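Local coordinates for putative cell filamentation protein (Bartonella quintana, PDB 4N67), which probably transfers AMP from ATP to hydroxyl side chains of target proteins as a Fic-domain effector, and is seen here with ADP bound, at residues P106-L117 / T147-F155; K185-I193 / P203-I211. The protein carries 2 engineered substitutions. All coordinates share one frame; numbering follows the deposited sequence.

Contact 1 (P106-L117 / T147-F155); sequences PFAVGSQIQREL and TALDHAHPF. With ADP (adenosine-5'-diphosphate), chain B.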
loop_
_atom_site.group_PDB
_atom_site.type_symbol
_atom_site.label_atom_id
_atom_site.label_comp_id
_atom_site.label_asym_id
_atom_site.label_seq_id
_atom_site.Cartn_x
_atom_site.Cartn_y
_atom_site.Cartn_z
ATOM N N PRO A 106 3.697 1.710 -16.584
ATOM C CA PRO A 106 4.116 0.779 -15.563
ATOM C C PRO A 106 4.297 1.445 -14.192
ATOM O O PRO A 106 4.310 2.677 -14.071
ATOM C CB PRO A 106 5.470 0.299 -16.087
ATOM C CG PRO A 106 6.034 1.505 -16.752
ATOM C CD PRO A 106 4.844 2.165 -17.405
ATOM N N PHE A 107 4.443 0.601 -13.185
ATOM C CA PHE A 107 4.875 1.046 -11.855
ATOM C C PHE A 107 6.369 1.361 -11.880
ATOM O O PHE A 107 7.066 1.120 -12.873
ATOM C CB PHE A 107 4.578 -0.057 -10.826
ATOM C CG PHE A 107 3.105 -0.377 -10.682
ATOM C CD1 PHE A 107 2.220 0.578 -10.216
ATOM C CD2 PHE A 107 2.616 -1.633 -10.991
ATOM C CE1 PHE A 107 0.874 0.300 -10.073
ATOM C CE2 PHE A 107 1.271 -1.916 -10.832
ATOM C CZ PHE A 107 0.402 -0.956 -10.374
ATOM N N ALA A 108 6.865 1.875 -10.762
ATOM C CA ALA A 108 8.301 2.125 -10.575
ATOM C C ALA A 108 9.092 0.868 -10.890
ATOM O O ALA A 108 8.698 -0.245 -10.537
ATOM C CB ALA A 108 8.556 2.573 -9.132
ATOM N N VAL A 109 10.213 1.065 -11.590
ATOM C CA VAL A 109 11.093 -0.022 -11.962
ATOM C C VAL A 109 12.372 -0.013 -11.139
ATOM O O VAL A 109 13.028 1.017 -11.062
ATOM C CB VAL A 109 11.461 0.103 -13.443
ATOM C CG1 VAL A 109 12.346 -1.029 -13.869
ATOM C CG2 VAL A 109 10.203 0.157 -14.283
ATOM N N GLY A 110 12.673 -1.159 -10.541
ATOM C CA GLY A 110 13.941 -1.407 -9.818
ATOM C C GLY A 110 14.207 -0.365 -8.760
ATOM O O GLY A 110 13.401 -0.189 -7.871
ATOM N N SER A 111 15.345 0.309 -8.855
ATOM C CA SER A 111 15.724 1.333 -7.849
ATOM C C SER A 111 14.843 2.607 -7.818
ATOM O O SER A 111 14.912 3.416 -6.868
ATOM C CB SER A 111 17.191 1.687 -7.988
ATOM O OG SER A 111 17.433 2.414 -9.177
ATOM N N GLN A 112 13.981 2.802 -8.830
ATOM C CA GLN A 112 12.969 3.848 -8.739
ATOM C C GLN A 112 12.097 3.662 -7.493
ATOM O O GLN A 112 11.554 4.628 -6.964
ATOM C CB GLN A 112 12.056 3.841 -9.955
ATOM C CG GLN A 112 12.782 4.307 -11.185
ATOM C CD GLN A 112 11.934 4.258 -12.431
ATOM O OE1 GLN A 112 10.814 3.734 -12.430
ATOM N NE2 GLN A 112 12.474 4.808 -13.525
ATOM N N ILE A 113 11.917 2.420 -7.069
ATOM C CA ILE A 113 11.050 2.136 -5.919
ATOM C C ILE A 113 11.651 2.834 -4.715
ATOM O O ILE A 113 10.960 3.553 -4.025
ATOM C CB ILE A 113 10.912 0.629 -5.648
ATOM C CG1 ILE A 113 10.182 -0.073 -6.812
ATOM C CG2 ILE A 113 10.209 0.379 -4.322
ATOM C CD1 ILE A 113 10.176 -1.593 -6.681
ATOM N N GLN A 114 12.933 2.614 -4.470
ATOM C CA GLN A 114 13.583 3.245 -3.300
ATOM C C GLN A 114 13.634 4.763 -3.424
ATOM O O GLN A 114 13.389 5.487 -2.435
ATOM C CB GLN A 114 15.002 2.714 -3.119
ATOM C CG GLN A 114 15.111 1.222 -2.815
ATOM C CD GLN A 114 14.172 0.736 -1.725
ATOM O OE1 GLN A 114 13.985 1.380 -0.675
ATOM N NE2 GLN A 114 13.574 -0.415 -1.964
ATOM N N ARG A 115 13.940 5.244 -4.624
ATOM C CA ARG A 115 14.044 6.682 -4.865
ATOM C C ARG A 115 12.703 7.377 -4.645
ATOM O O ARG A 115 12.639 8.451 -4.041
ATOM C CB ARG A 115 14.593 6.984 -6.288
ATOM C CG ARG A 115 16.100 6.828 -6.445
ATOM C CD ARG A 115 16.593 7.129 -7.872
ATOM N NE ARG A 115 16.764 5.876 -8.614
ATOM C CZ ARG A 115 16.248 5.570 -9.804
ATOM N NH1 ARG A 115 16.470 4.365 -10.309
ATOM N NH2 ARG A 115 15.518 6.431 -10.489
ATOM N N GLU A 116 11.625 6.766 -5.138
ATOM C CA GLU A 116 10.306 7.339 -4.928
ATOM C C GLU A 116 9.869 7.309 -3.470
ATOM O O GLU A 116 9.237 8.243 -3.014
ATOM C CB GLU A 116 9.267 6.673 -5.827
ATOM C CG GLU A 116 9.517 6.997 -7.300
ATOM C CD GLU A 116 8.581 6.313 -8.271
ATOM O OE1 GLU A 116 7.454 5.964 -7.872
ATOM O OE2 GLU A 116 8.965 6.166 -9.463
ATOM N N LEU A 117 10.157 6.240 -2.749
ATOM C CA LEU A 117 9.809 6.191 -1.332
ATOM C C LEU A 117 10.626 7.225 -0.559
ATOM O O LEU A 117 10.075 7.859 0.345
ATOM C CB LEU A 117 10.046 4.802 -0.754
ATOM C CG LEU A 117 9.093 3.751 -1.315
ATOM C CD1 LEU A 117 9.463 2.386 -0.798
ATOM C CD2 LEU A 117 7.637 4.084 -1.015
ATOM N N THR A 147 -1.260 8.677 -4.552
ATOM C CA THR A 147 -0.847 8.431 -5.946
ATOM C C THR A 147 0.660 8.155 -6.019
ATOM O O THR A 147 1.088 7.329 -6.817
ATOM C CB THR A 147 -1.263 9.552 -6.902
ATOM O OG1 THR A 147 -0.727 10.782 -6.465
ATOM C CG2 THR A 147 -2.764 9.685 -6.924
ATOM N N ALA A 148 1.462 8.817 -5.184
ATOM C CA ALA A 148 2.888 8.507 -5.120
ATOM C C ALA A 148 3.128 7.064 -4.689
ATOM O O ALA A 148 3.947 6.343 -5.282
ATOM C CB ALA A 148 3.590 9.474 -4.187
ATOM N N LEU A 149 2.399 6.619 -3.676
ATOM C CA LEU A 149 2.505 5.224 -3.244
ATOM C C LEU A 149 2.068 4.264 -4.335
ATOM O O LEU A 149 2.713 3.207 -4.549
ATOM C CB LEU A 149 1.683 4.989 -1.970
ATOM C CG LEU A 149 2.272 5.595 -0.697
ATOM C CD1 LEU A 149 1.225 5.538 0.413
ATOM C CD2 LEU A 149 3.549 4.898 -0.252
ATOM N N ASP A 150 0.987 4.617 -5.016
ATOM C CA ASP A 150 0.450 3.760 -6.088
ATOM C C ASP A 150 1.509 3.519 -7.136
ATOM O O ASP A 150 1.685 2.379 -7.571
ATOM C CB ASP A 150 -0.764 4.392 -6.806
ATOM C CG ASP A 150 -2.102 3.911 -6.302
ATOM O OD1 ASP A 150 -2.188 2.870 -5.643
ATOM O OD2 ASP A 150 -3.116 4.546 -6.706
ATOM N N HIS A 151 2.190 4.578 -7.561
ATOM C CA HIS A 151 3.187 4.443 -8.598
ATOM C C HIS A 151 4.375 3.637 -8.108
ATOM O O HIS A 151 4.909 2.820 -8.851
ATOM C CB HIS A 151 3.658 5.793 -9.132
ATOM C CG HIS A 151 4.630 5.650 -10.253
ATOM N ND1 HIS A 151 5.990 5.650 -10.058
ATOM C CD2 HIS A 151 4.441 5.438 -11.579
ATOM C CE1 HIS A 151 6.600 5.434 -11.210
ATOM N NE2 HIS A 151 5.685 5.316 -12.152
ATOM N N ALA A 152 4.803 3.870 -6.879
ATOM C CA ALA A 152 5.965 3.129 -6.358
ATOM C C ALA A 152 5.701 1.612 -6.285
ATOM O O ALA A 152 6.585 0.805 -6.587
ATOM C CB ALA A 152 6.379 3.658 -4.999
ATOM N N HIS A 153 4.485 1.239 -5.875
ATOM C CA HIS A 153 4.035 -0.146 -5.869
ATOM C C HIS A 153 5.122 -1.080 -5.343
ATOM O O HIS A 153 5.598 -1.954 -6.067
ATOM C CB HIS A 153 3.611 -0.546 -7.287
ATOM C CG HIS A 153 2.835 -1.816 -7.371
ATOM N ND1 HIS A 153 1.475 -1.855 -7.173
ATOM C CD2 HIS A 153 3.197 -3.070 -7.729
ATOM C CE1 HIS A 153 1.035 -3.087 -7.374
ATOM N NE2 HIS A 153 2.059 -3.844 -7.712
ATOM N N PRO A 154 5.577 -0.866 -4.098
ATOM C CA PRO A 154 6.855 -1.453 -3.700
ATOM C C PRO A 154 6.930 -2.944 -3.523
ATOM O O PRO A 154 8.033 -3.466 -3.472
ATOM C CB PRO A 154 7.178 -0.755 -2.368
ATOM C CG PRO A 154 6.312 0.452 -2.367
ATOM C CD PRO A 154 5.074 0.068 -3.081
ATOM N N PHE A 155 5.781 -3.609 -3.400
ATOM C CA PHE A 155 5.729 -5.033 -3.073
ATOM C C PHE A 155 5.248 -5.886 -4.239
ATOM O O PHE A 155 4.529 -5.429 -5.112
ATOM C CB PHE A 155 4.864 -5.237 -1.815
ATOM C CG PHE A 155 5.283 -4.373 -0.645
ATOM C CD1 PHE A 155 6.372 -4.734 0.151
ATOM C CD2 PHE A 155 4.647 -3.185 -0.370
ATOM C CE1 PHE A 155 6.792 -3.922 1.178
ATOM C CE2 PHE A 155 5.084 -2.375 0.665
ATOM C CZ PHE A 155 6.162 -2.751 1.430
HETATM P PB ADP B . -1.602 -5.856 -5.454
HETATM O O1B ADP B . -1.179 -6.498 -6.785
HETATM O O2B ADP B . -0.503 -5.004 -4.921
HETATM O O3B ADP B . -2.117 -6.854 -4.413
HETATM P PA ADP B . -3.867 -3.980 -5.430
HETATM O O1A ADP B . -5.306 -4.351 -5.821
HETATM O O2A ADP B . -3.557 -3.955 -3.952
HETATM O O3A ADP B . -2.826 -5.049 -6.115
HETATM O "O5'" ADP B . -3.523 -2.610 -6.155
HETATM C "C5'" ADP B . -2.440 -1.778 -5.723
HETATM C "C4'" ADP B . -2.811 -0.330 -6.026
HETATM O "O4'" ADP B . -2.748 -0.107 -7.449
HETATM C "C3'" ADP B . -4.215 0.040 -5.557
HETATM O "O3'" ADP B . -4.207 1.324 -4.901
HETATM C "C2'" ADP B . -5.011 0.092 -6.848
HETATM O "O2'" ADP B . -6.143 0.972 -6.816
HETATM C "C1'" ADP B . -3.973 0.553 -7.829
HETATM N N9 ADP B . -4.260 0.232 -9.242
HETATM C C8 ADP B . -5.068 -0.717 -9.753
HETATM N N7 ADP B . -4.990 -0.657 -11.104
HETATM C C5 ADP B . -4.141 0.315 -11.458
HETATM C C6 ADP B . -3.623 0.900 -12.702
HETATM N N6 ADP B . -4.051 0.365 -13.886
HETATM N N1 ADP B . -2.737 1.908 -12.653
HETATM C C2 ADP B . -2.329 2.397 -11.449
HETATM N N3 ADP B . -2.781 1.906 -10.273
HETATM C C4 ADP B . -3.651 0.899 -10.211
HETATM O O HOH W 1 5.678 4.929 -14.887
HETATM O O HOH W 2 6.039 7.648 -6.398
#
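His151 and Glu116 join the two segments through a nearly straight hydrogen bond, ND1 to OE1 at 2.6 Å. Glu116 OE1 receives it on the syn side and in the plane of the imidazole; the extended glutamate reaches from its helix far enough to present the carboxylate nearly coplanar with that ring. Imidazole suits this place because both nitrogens find partners: NE2 meets a water that donates to Pro106 O. A second water donates to Glu116 OE1 and to Ala148 O, which adds to the grip on the carboxylate. Near the C-terminal end of helix 135-152, where carbonyls run out of helical partners, Ala108 N donates to His151 O at 2.9 Å. His153, just past that helix with positive phi, stacks face to face on Phe107, centroids 3.7 Å apart and planes at 5°. Asp150 OD1 accepts from the ADP ribose O3' at 2.6 Å and from Gln163 NE2. The nucleotide is further held by the main chain of Gly158 and Gly160, glycines of the Fic signature HxFxxGNGRxxR starting at His153. Turns 112-117 and 147-152 run nearly antiparallel; Leu117 and Pro154 also pack on Leu62 of helix 59-70, while Met196 of helix 185-198 touches Phe107 and His151.

Contact 2 (K185-I193 / P203-I211); sequences KERMTYASI and PMKDLFEDI. With ADP (adenosine-5'-diphosphate), chain B.
Arg187 binds Asp210 in a salt bridge, with NH1 and NH2 both donating end-on to the single oxygen OD2, at 3.0 and 2.8 Å. OD2 lies in the guanidinium plane and is approached on its anti side, while the carboxylate plane is turned 67° away, so this is not the flat two-oxygen pairing. Arginine spans the gap to the last turns of the other helix because its chain is extended as far as NE, with chi1 of -173° sending CG away from the backbone N. Its NH2 also donates to a water, which in turn donates to Pro203 O. A second water ties Ala191 O to Met204 N, meeting a backbone amide near the start of helix 202-211.

Inward from this polar rim, the small Ala191 lets the helices come close: its CB lies 4.1 Å from Pro203 CB and 3.9 Å from Leu207 CD1. Flexible methionines fill the deeper side, where Met188 CE meets Met204 SD at 3.5 Å, and Met204 CE packs beside Ser192. Tyr190 lays CE2 against Pro203 at the outer margin. On another side of helix 185-193, Ser192 OG accepts from the ADP ribose O2' at 2.7 Å, and Ile193 CG1 packs near the adenine N6. The whole is a helical hairpin whose segments 185-193 and 203-211 run roughly antiparallel, at 143°, with one helix forming a wall of the nucleotide pocket.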
loop_
_atom_site.group_PDB
_atom_site.type_symbol
_atom_site.label_atom_id
_atom_site.label_comp_id
_atom_site.label_asym_id
_atom_site.label_seq_id
_atom_site.Cartn_x
_atom_site.Cartn_y
_atom_site.Cartn_z
ATOM N N LYS A 185 -14.219 -0.999 -3.983
ATOM C CA LYS A 185 -12.957 -1.295 -4.660
ATOM C C LYS A 185 -12.923 -0.666 -6.049
ATOM O O LYS A 185 -11.903 -0.138 -6.478
ATOM C CB LYS A 185 -12.781 -2.812 -4.796
ATOM N N GLU A 186 -14.042 -0.734 -6.756
ATOM C CA GLU A 186 -14.111 -0.235 -8.116
ATOM C C GLU A 186 -13.807 1.249 -8.157
ATOM O O GLU A 186 -13.111 1.713 -9.045
ATOM C CB GLU A 186 -15.482 -0.519 -8.752
ATOM C CG GLU A 186 -15.793 -2.001 -8.980
ATOM C CD GLU A 186 -15.932 -2.801 -7.685
ATOM O OE1 GLU A 186 -16.537 -2.280 -6.729
ATOM O OE2 GLU A 186 -15.442 -3.956 -7.613
ATOM N N ARG A 187 -14.345 2.007 -7.195
ATOM C CA ARG A 187 -14.085 3.424 -7.141
ATOM C C ARG A 187 -12.602 3.712 -6.859
ATOM O O ARG A 187 -12.033 4.642 -7.435
ATOM C CB ARG A 187 -14.915 4.087 -6.057
ATOM C CG ARG A 187 -14.757 5.593 -6.123
ATOM C CD ARG A 187 -15.741 6.374 -5.298
ATOM N NE ARG A 187 -15.336 7.772 -5.368
ATOM C CZ ARG A 187 -15.795 8.736 -4.600
ATOM N NH1 ARG A 187 -16.730 8.495 -3.690
ATOM N NH2 ARG A 187 -15.325 9.953 -4.771
ATOM N N MET A 188 -12.020 2.949 -5.949
ATOM C CA MET A 188 -10.584 3.071 -5.651
ATOM C C MET A 188 -9.748 2.766 -6.896
ATOM O O MET A 188 -8.851 3.518 -7.259
ATOM C CB MET A 188 -10.208 2.123 -4.507
ATOM C CG MET A 188 -8.747 2.102 -4.073
ATOM S SD MET A 188 -8.292 3.521 -3.073
ATOM C CE MET A 188 -7.699 4.589 -4.360
ATOM N N THR A 189 -10.048 1.652 -7.555
ATOM C CA THR A 189 -9.372 1.300 -8.801
ATOM C C THR A 189 -9.485 2.377 -9.866
ATOM O O THR A 189 -8.482 2.767 -10.473
ATOM C CB THR A 189 -9.917 -0.049 -9.317
ATOM O OG1 THR A 189 -9.782 -1.012 -8.277
ATOM C CG2 THR A 189 -9.164 -0.528 -10.529
ATOM N N TYR A 190 -10.704 2.881 -10.095
ATOM C CA TYR A 190 -10.929 3.947 -11.038
ATOM C C TYR A 190 -10.057 5.141 -10.716
ATOM O O TYR A 190 -9.402 5.697 -11.591
ATOM C CB TYR A 190 -12.426 4.345 -11.107
ATOM C CG TYR A 190 -12.680 5.584 -11.953
ATOM C CD1 TYR A 190 -12.622 5.525 -13.355
ATOM C CD2 TYR A 190 -12.966 6.813 -11.369
ATOM C CE1 TYR A 190 -12.827 6.656 -14.126
ATOM C CE2 TYR A 190 -13.173 7.946 -12.140
ATOM C CZ TYR A 190 -13.108 7.859 -13.517
ATOM O OH TYR A 190 -13.328 8.983 -14.282
ATOM N N ALA A 191 -10.054 5.569 -9.452
ATOM C CA ALA A 191 -9.290 6.746 -9.107
ATOM C C ALA A 191 -7.786 6.527 -9.338
ATOM O O ALA A 191 -7.092 7.445 -9.774
ATOM C CB ALA A 191 -9.538 7.138 -7.644
ATOM N N SER A 192 -7.313 5.334 -9.011
ATOM C CA SER A 192 -5.899 4.947 -9.205
ATOM C C SER A 192 -5.491 4.942 -10.690
ATOM O O SER A 192 -4.473 5.505 -11.077
ATOM C CB SER A 192 -5.651 3.574 -8.604
ATOM O OG SER A 192 -5.643 3.606 -7.167
ATOM N N ILE A 193 -6.352 4.367 -11.514
ATOM C CA ILE A 193 -6.151 4.359 -12.957
ATOM C C ILE A 193 -6.129 5.766 -13.535
ATOM O O ILE A 193 -5.234 6.126 -14.306
ATOM C CB ILE A 193 -7.257 3.534 -13.630
ATOM C CG1 ILE A 193 -7.110 2.058 -13.276
ATOM C CG2 ILE A 193 -7.222 3.732 -15.148
ATOM C CD1 ILE A 193 -8.344 1.230 -13.558
ATOM N N PRO A 203 -10.117 12.477 -9.559
ATOM C CA PRO A 203 -10.877 11.421 -8.899
ATOM C C PRO A 203 -10.304 11.010 -7.548
ATOM O O PRO A 203 -11.061 10.725 -6.625
ATOM C CB PRO A 203 -10.864 10.291 -9.926
ATOM C CG PRO A 203 -10.870 11.030 -11.216
ATOM C CD PRO A 203 -9.942 12.191 -10.997
ATOM N N MET A 204 -8.985 10.988 -7.433
ATOM C CA MET A 204 -8.376 10.614 -6.149
ATOM C C MET A 204 -8.638 11.671 -5.084
ATOM O O MET A 204 -8.879 11.308 -3.926
ATOM C CB MET A 204 -6.866 10.377 -6.284
ATOM C CG MET A 204 -6.246 9.643 -5.097
ATOM S SD MET A 204 -6.780 7.942 -4.906
ATOM C CE MET A 204 -5.837 7.193 -6.233
ATOM N N LYS A 205 -8.556 12.946 -5.467
ATOM C CA LYS A 205 -8.871 14.033 -4.540
ATOM C C LYS A 205 -10.309 13.905 -4.035
ATOM O O LYS A 205 -10.563 13.987 -2.840
ATOM C CB LYS A 205 -8.636 15.378 -5.216
ATOM C CG LYS A 205 -9.060 16.578 -4.381
ATOM C CD LYS A 205 -8.990 17.866 -5.180
ATOM C CE LYS A 205 -10.040 17.944 -6.270
ATOM N NZ LYS A 205 -11.282 18.704 -5.939
ATOM N N ASP A 206 -11.243 13.638 -4.940
ATOM C CA ASP A 206 -12.650 13.524 -4.574
ATOM C C ASP A 206 -12.875 12.340 -3.636
ATOM O O ASP A 206 -13.694 12.397 -2.717
ATOM C CB ASP A 206 -13.517 13.359 -5.831
ATOM C CG ASP A 206 -13.585 14.622 -6.692
ATOM O OD1 ASP A 206 -13.124 15.706 -6.273
ATOM O OD2 ASP A 206 -14.116 14.521 -7.824
ATOM N N LEU A 207 -12.193 11.237 -3.935
ATOM C CA LEU A 207 -12.250 10.035 -3.133
ATOM C C LEU A 207 -11.831 10.354 -1.684
ATOM O O LEU A 207 -12.547 10.034 -0.743
ATOM C CB LEU A 207 -11.344 8.952 -3.756
ATOM C CG LEU A 207 -11.383 7.586 -3.067
ATOM C CD1 LEU A 207 -11.005 6.478 -4.073
ATOM C CD2 LEU A 207 -10.507 7.530 -1.833
ATOM N N PHE A 208 -10.694 11.008 -1.528
ATOM C CA PHE A 208 -10.211 11.315 -0.172
ATOM C C PHE A 208 -11.122 12.309 0.533
ATOM O O PHE A 208 -11.392 12.144 1.694
ATOM C CB PHE A 208 -8.727 11.724 -0.148
ATOM C CG PHE A 208 -7.801 10.543 -0.121
ATOM C CD1 PHE A 208 -7.351 9.936 -1.299
ATOM C CD2 PHE A 208 -7.440 9.976 1.091
ATOM C CE1 PHE A 208 -6.564 8.807 -1.243
ATOM C CE2 PHE A 208 -6.642 8.861 1.143
ATOM C CZ PHE A 208 -6.211 8.277 -0.011
ATOM N N GLU A 209 -11.637 13.297 -0.177
ATOM C CA GLU A 209 -12.668 14.146 0.436
ATOM C C GLU A 209 -13.844 13.332 0.966
ATOM O O GLU A 209 -14.345 13.580 2.082
ATOM C CB GLU A 209 -13.174 15.208 -0.533
ATOM C CG GLU A 209 -12.136 16.238 -0.929
ATOM C CD GLU A 209 -12.679 17.317 -1.859
ATOM O OE1 GLU A 209 -13.840 17.205 -2.337
ATOM O OE2 GLU A 209 -11.942 18.298 -2.104
ATOM N N ASP A 210 -14.307 12.382 0.165
ATOM C CA ASP A 210 -15.512 11.637 0.479
ATOM C C ASP A 210 -15.393 10.680 1.645
ATOM O O ASP A 210 -16.400 10.375 2.280
ATOM C CB ASP A 210 -16.030 10.879 -0.760
ATOM C CG ASP A 210 -16.717 11.794 -1.763
ATOM O OD1 ASP A 210 -17.050 12.940 -1.408
ATOM O OD2 ASP A 210 -16.885 11.350 -2.912
ATOM N N ILE A 211 -14.179 10.242 1.962
ATOM C CA ILE A 211 -13.992 9.243 3.011
ATOM C C ILE A 211 -13.293 9.787 4.241
ATOM O O ILE A 211 -12.974 9.020 5.127
ATOM C CB ILE A 211 -13.207 8.020 2.492
ATOM C CG1 ILE A 211 -11.742 8.355 2.171
ATOM C CG2 ILE A 211 -13.923 7.428 1.283
ATOM C CD1 ILE A 211 -10.891 7.144 1.774
HETATM P PB ADP B . -1.602 -5.856 -5.454
HETATM O O1B ADP B . -1.179 -6.498 -6.785
HETATM O O2B ADP B . -0.503 -5.004 -4.921
HETATM O O3B ADP B . -2.117 -6.854 -4.413
HETATM P PA ADP B . -3.867 -3.980 -5.430
HETATM O O1A ADP B . -5.306 -4.351 -5.821
HETATM O O2A ADP B . -3.557 -3.955 -3.952
HETATM O O3A ADP B . -2.826 -5.049 -6.115
HETATM O "O5'" ADP B . -3.523 -2.610 -6.155
HETATM C "C5'" ADP B . -2.440 -1.778 -5.723
HETATM C "C4'" ADP B . -2.811 -0.330 -6.026
HETATM O "O4'" ADP B . -2.748 -0.107 -7.449
HETATM C "C3'" ADP B . -4.215 0.040 -5.557
HETATM O "O3'" ADP B . -4.207 1.324 -4.901
HETATM C "C2'" ADP B . -5.011 0.092 -6.848
HETATM O "O2'" ADP B . -6.143 0.972 -6.816
HETATM C "C1'" ADP B . -3.973 0.553 -7.829
HETATM N N9 ADP B . -4.260 0.232 -9.242
HETATM C C8 ADP B . -5.068 -0.717 -9.753
HETATM N N7 ADP B . -4.990 -0.657 -11.104
HETATM C C5 ADP B . -4.141 0.315 -11.458
HETATM C C6 ADP B . -3.623 0.900 -12.702
HETATM N N6 ADP B . -4.051 0.365 -13.886
HETATM N N1 ADP B . -2.737 1.908 -12.653
HETATM C C2 ADP B . -2.329 2.397 -11.449
HETATM N N3 ADP B . -2.781 1.906 -10.273
HETATM C C4 ADP B . -3.651 0.899 -10.211
HETATM O O HOH W 3 -13.543 9.604 -7.020
HETATM O O HOH W 4 -7.323 10.304 -9.704
#

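How the contacts relate
Contact 1 closes before contact 2 opens, so the two follow one another along the chain, their centres about 19 Å apart. They nevertheless meet directly: Asp150 OD2 and Ser192 OG are 2.7 Å apart, a probable hydrogen bond, and Thr147 packs on Met204. Helix 135-152 is the shared element, since it supplies one side of contact 1 and, through Ala143 and Phe146, lies against the methionines of contact 2. ADP sits between them, and both contacts reach its ribose. The pocket is thus built from parts distant in sequence, and the largely helical framework of the Fic domain brings them together around the nucleotide.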